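Side-chain contact in arginase 1, mitochondrial (Arabidopsis thaliana, PDB 6VSU), which hydrolyses L-arginine to urea and L-ornithine with the help of two manganese ions per subunit, and also converts agmatine to putrescine: residues L124-E129 and E152-P157. Numbering follows the deposited sequence.
Sequences LVMEEE and EKLGGP
M126 and K153 lie alongside one another and run in opposite directions, bridging the C-terminal ends of helices 111-126 and 143-154. Both helices belong to the alpha/beta arginase fold, built on a parallel sheet of eight strands, and strand 131-136 follows the first helix and precedes the second. The closer-packed part is apolar. M126 reaches across with its chain extended as far as SD, then bends at chi3 (69°) so that CE turns in between two residues of the other helix. M126 CE lies 3.7 Å from K153 CG. M126 SD rests 4.0 Å from K153 CB. L154 offers its branch point CG, 4.0 Å from M126 CE, and its methyl CD2 to the same methyl group, and P133 of strand 131-136 also touches M126. Shortening M126 to an alanine would take away SD and CE, and would probably open a gap beside K153 CB and CG and the branch of L154. Toward solvent the contact thins to the ends of K153 and E127, both exposed. K153 swings CG to the side opposite its own N (chi1 179°) and kinks at chi2 (74°), which carries NZ to E127, whose side chain it crosses at about a right angle. E127 OE2 stands 3.6 Å from K153 NZ, a long salt bridge, and no hydrogen bond joins the two segments. Just after L154 a Schellman motif ends helix 143-154: G155, at positive phi, is its C-prime residue, G156 N reaches S151 O, and the G155 N to E152 O bond is weak. On the surface side the nearest approach is not to the carboxylate at all: K153 NZ sits 3.4 Å from the methylene carbon E127 CG.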
ATOM      1  N   LEU E 124     -19.203  36.226  -2.217  1.00 25.06           N
ATOM      2  CA  LEU E 124     -20.166  36.076  -1.096  1.00 25.89           C
ATOM      3  C   LEU E 124     -19.368  35.994   0.218  1.00 24.06           C
ATOM      4  O   LEU E 124     -19.762  36.548   1.215  1.00 23.87           O
ATOM      5  CB  LEU E 124     -20.926  34.772  -1.338  1.00 27.06           C
ATOM      6  CG  LEU E 124     -22.405  34.770  -1.735  1.00 29.99           C
ATOM      7  CD1 LEU E 124     -22.913  36.037  -2.364  1.00 31.64           C
ATOM      8  CD2 LEU E 124     -22.709  33.561  -2.625  1.00 30.59           C
ATOM      9  N   VAL E 125     -18.235  35.329   0.203  1.00 22.53           N
ATOM     10  CA  VAL E 125     -17.322  35.315   1.377  1.00 22.85           C
ATOM     11  C   VAL E 125     -16.783  36.733   1.624  1.00 23.98           C
ATOM     12  O   VAL E 125     -16.895  37.210   2.792  1.00 24.29           O
ATOM     13  CB  VAL E 125     -16.157  34.334   1.188  1.00 22.03           C
ATOM     14  CG1 VAL E 125     -15.223  34.393   2.377  1.00 21.93           C
ATOM     15  CG2 VAL E 125     -16.650  32.925   0.967  1.00 21.89           C
ATOM     16  N   MET E 126     -16.298  37.405   0.573  1.00 24.34           N
ATOM     17  CA  MET E 126     -15.603  38.707   0.682  1.00 26.10           C
ATOM     18  C   MET E 126     -16.579  39.774   1.174  1.00 27.67           C
ATOM     19  O   MET E 126     -16.114  40.667   1.920  1.00 26.69           O
ATOM     20  CB  MET E 126     -14.979  39.146  -0.645  1.00 26.74           C
ATOM     21  CG  MET E 126     -13.874  38.180  -1.090  1.00 25.28           C
ATOM     22  SD  MET E 126     -13.167  38.672  -2.684  1.00 25.23           S
ATOM     23  CE  MET E 126     -12.319  40.160  -2.159  1.00 27.18           C
ATOM     24  N   GLU E 127     -17.854  39.609   0.807  1.00 28.31           N
ATOM     25  CA  GLU E 127     -18.995  40.491   1.169  1.00 31.46           C
ATOM     26  C   GLU E 127     -19.235  40.449   2.681  1.00 31.03           C
ATOM     27  O   GLU E 127     -19.841  41.394   3.185  1.00 30.85           O
ATOM     28  CB  GLU E 127     -20.230  40.177   0.323  1.00 35.62           C
ATOM     29  CG  GLU E 127     -20.189  40.862  -1.030  1.00 41.38           C
ATOM     30  CD  GLU E 127     -21.080  40.313  -2.131  1.00 47.12           C
ATOM     31  OE1 GLU E 127     -21.969  39.501  -1.836  1.00 44.21           O
ATOM     32  OE2 GLU E 127     -20.876  40.710  -3.286  1.00 50.66           O
ATOM     33  N   GLU E 128     -18.874  39.350   3.348  1.00 28.88           N
ATOM     34  CA  GLU E 128     -19.020  39.305   4.815  1.00 30.13           C
ATOM     35  C   GLU E 128     -17.714  39.756   5.453  1.00 29.61           C
ATOM     36  O   GLU E 128     -16.804  38.980   5.618  1.00 26.72           O
ATOM     37  CB  GLU E 128     -19.452  37.911   5.261  1.00 31.22           C
ATOM     38  CG  GLU E 128     -20.847  37.590   4.778  1.00 32.75           C
ATOM     39  CD  GLU E 128     -21.935  38.283   5.573  1.00 35.33           C
ATOM     40  OE1 GLU E 128     -21.686  38.753   6.721  1.00 37.15           O
ATOM     41  OE2 GLU E 128     -23.040  38.293   5.072  1.00 37.81           O
ATOM     42  N   GLU E 129     -17.689  41.023   5.865  1.00 31.22           N
ATOM     43  CA  GLU E 129     -16.528  41.651   6.543  1.00 33.26           C
ATOM     44  C   GLU E 129     -16.322  40.965   7.897  1.00 30.92           C
ATOM     45  O   GLU E 129     -17.309  40.777   8.602  1.00 31.29           O
ATOM     46  CB  GLU E 129     -16.854  43.128   6.762  1.00 39.20           C
ATOM     47  CG  GLU E 129     -15.639  44.009   6.931  1.00 45.63           C
ATOM     48  CD  GLU E 129     -14.986  44.426   5.626  1.00 51.57           C
ATOM     49  OE1 GLU E 129     -15.707  44.922   4.738  1.00 52.54           O
ATOM     50  OE2 GLU E 129     -13.760  44.255   5.510  1.00 53.95           O
ATOM     51  N   GLU E 152     -11.906  41.827  -9.165  1.00 25.97           N
ATOM     52  CA  GLU E 152     -13.133  42.633  -9.474  1.00 27.45           C
ATOM     53  C   GLU E 152     -13.679  43.259  -8.176  1.00 27.10           C
ATOM     54  O   GLU E 152     -14.015  44.411  -8.161  1.00 26.50           O
ATOM     55  CB  GLU E 152     -14.181  41.729 -10.120  1.00 28.23           C
ATOM     56  CG  GLU E 152     -13.800  41.217 -11.515  1.00 29.32           C
ATOM     57  CD  GLU E 152     -14.865  40.311 -12.110  1.00 30.04           C
ATOM     58  OE1 GLU E 152     -15.630  39.693 -11.336  1.00 30.81           O
ATOM     59  OE2 GLU E 152     -14.987  40.276 -13.319  1.00 31.89           O
ATOM     60  N   LYS E 153     -13.693  42.493  -7.082  1.00 27.15           N
ATOM     61  CA  LYS E 153     -14.327  42.939  -5.818  1.00 28.97           C
ATOM     62  C   LYS E 153     -13.445  44.019  -5.190  1.00 28.13           C
ATOM     63  O   LYS E 153     -13.987  44.987  -4.721  1.00 29.40           O
ATOM     64  CB  LYS E 153     -14.544  41.754  -4.867  1.00 29.95           C
ATOM     65  CG  LYS E 153     -15.173  42.116  -3.543  1.00 32.90           C
ATOM     66  CD  LYS E 153     -16.605  42.405  -3.704  1.00 37.33           C
ATOM     67  CE  LYS E 153     -17.245  42.802  -2.393  1.00 41.15           C
ATOM     68  NZ  LYS E 153     -18.589  43.373  -2.646  1.00 44.91           N
ATOM     69  N   LEU E 154     -12.131  43.865  -5.201  1.00 26.06           N
ATOM     70  CA  LEU E 154     -11.239  44.907  -4.624  1.00 26.59           C
ATOM     71  C   LEU E 154     -11.101  46.088  -5.601  1.00 28.05           C
ATOM     72  O   LEU E 154     -10.756  47.181  -5.134  1.00 30.16           O
ATOM     73  CB  LEU E 154      -9.879  44.290  -4.278  1.00 25.76           C
ATOM     74  CG  LEU E 154      -9.926  43.220  -3.186  1.00 25.42           C
ATOM     75  CD1 LEU E 154      -8.554  42.615  -2.962  1.00 24.83           C
ATOM     76  CD2 LEU E 154     -10.553  43.768  -1.892  1.00 26.54           C
ATOM     77  N   GLY E 155     -11.415  45.927  -6.886  1.00 27.26           N
ATOM     78  CA  GLY E 155     -11.445  47.064  -7.809  1.00 28.45           C
ATOM     79  C   GLY E 155     -10.041  47.371  -8.330  1.00 28.39           C
ATOM     80  O   GLY E 155      -9.763  48.518  -8.645  1.00 29.35           O
ATOM     81  N   GLY E 156      -9.202  46.359  -8.526  1.00 26.91           N
ATOM     82  CA  GLY E 156      -7.886  46.590  -9.118  1.00 27.51           C
ATOM     83  C   GLY E 156      -7.013  45.351  -9.105  1.00 26.23           C
ATOM     84  O   GLY E 156      -7.439  44.287  -8.697  1.00 25.11           O
ATOM     85  N   PRO E 157      -5.786  45.477  -9.633  1.00 26.93           N
ATOM     86  CA  PRO E 157      -4.889  44.338  -9.734  1.00 25.98           C
ATOM     87  C   PRO E 157      -4.301  43.918  -8.383  1.00 24.86           C
ATOM     88  O   PRO E 157      -4.195  44.719  -7.447  1.00 25.31           O
ATOM     89  CB  PRO E 157      -3.832  44.827 -10.755  1.00 26.77           C
ATOM     90  CG  PRO E 157      -3.816  46.328 -10.613  1.00 28.19           C
ATOM     91  CD  PRO E 157      -5.247  46.692 -10.282  1.00 28.74           C
TER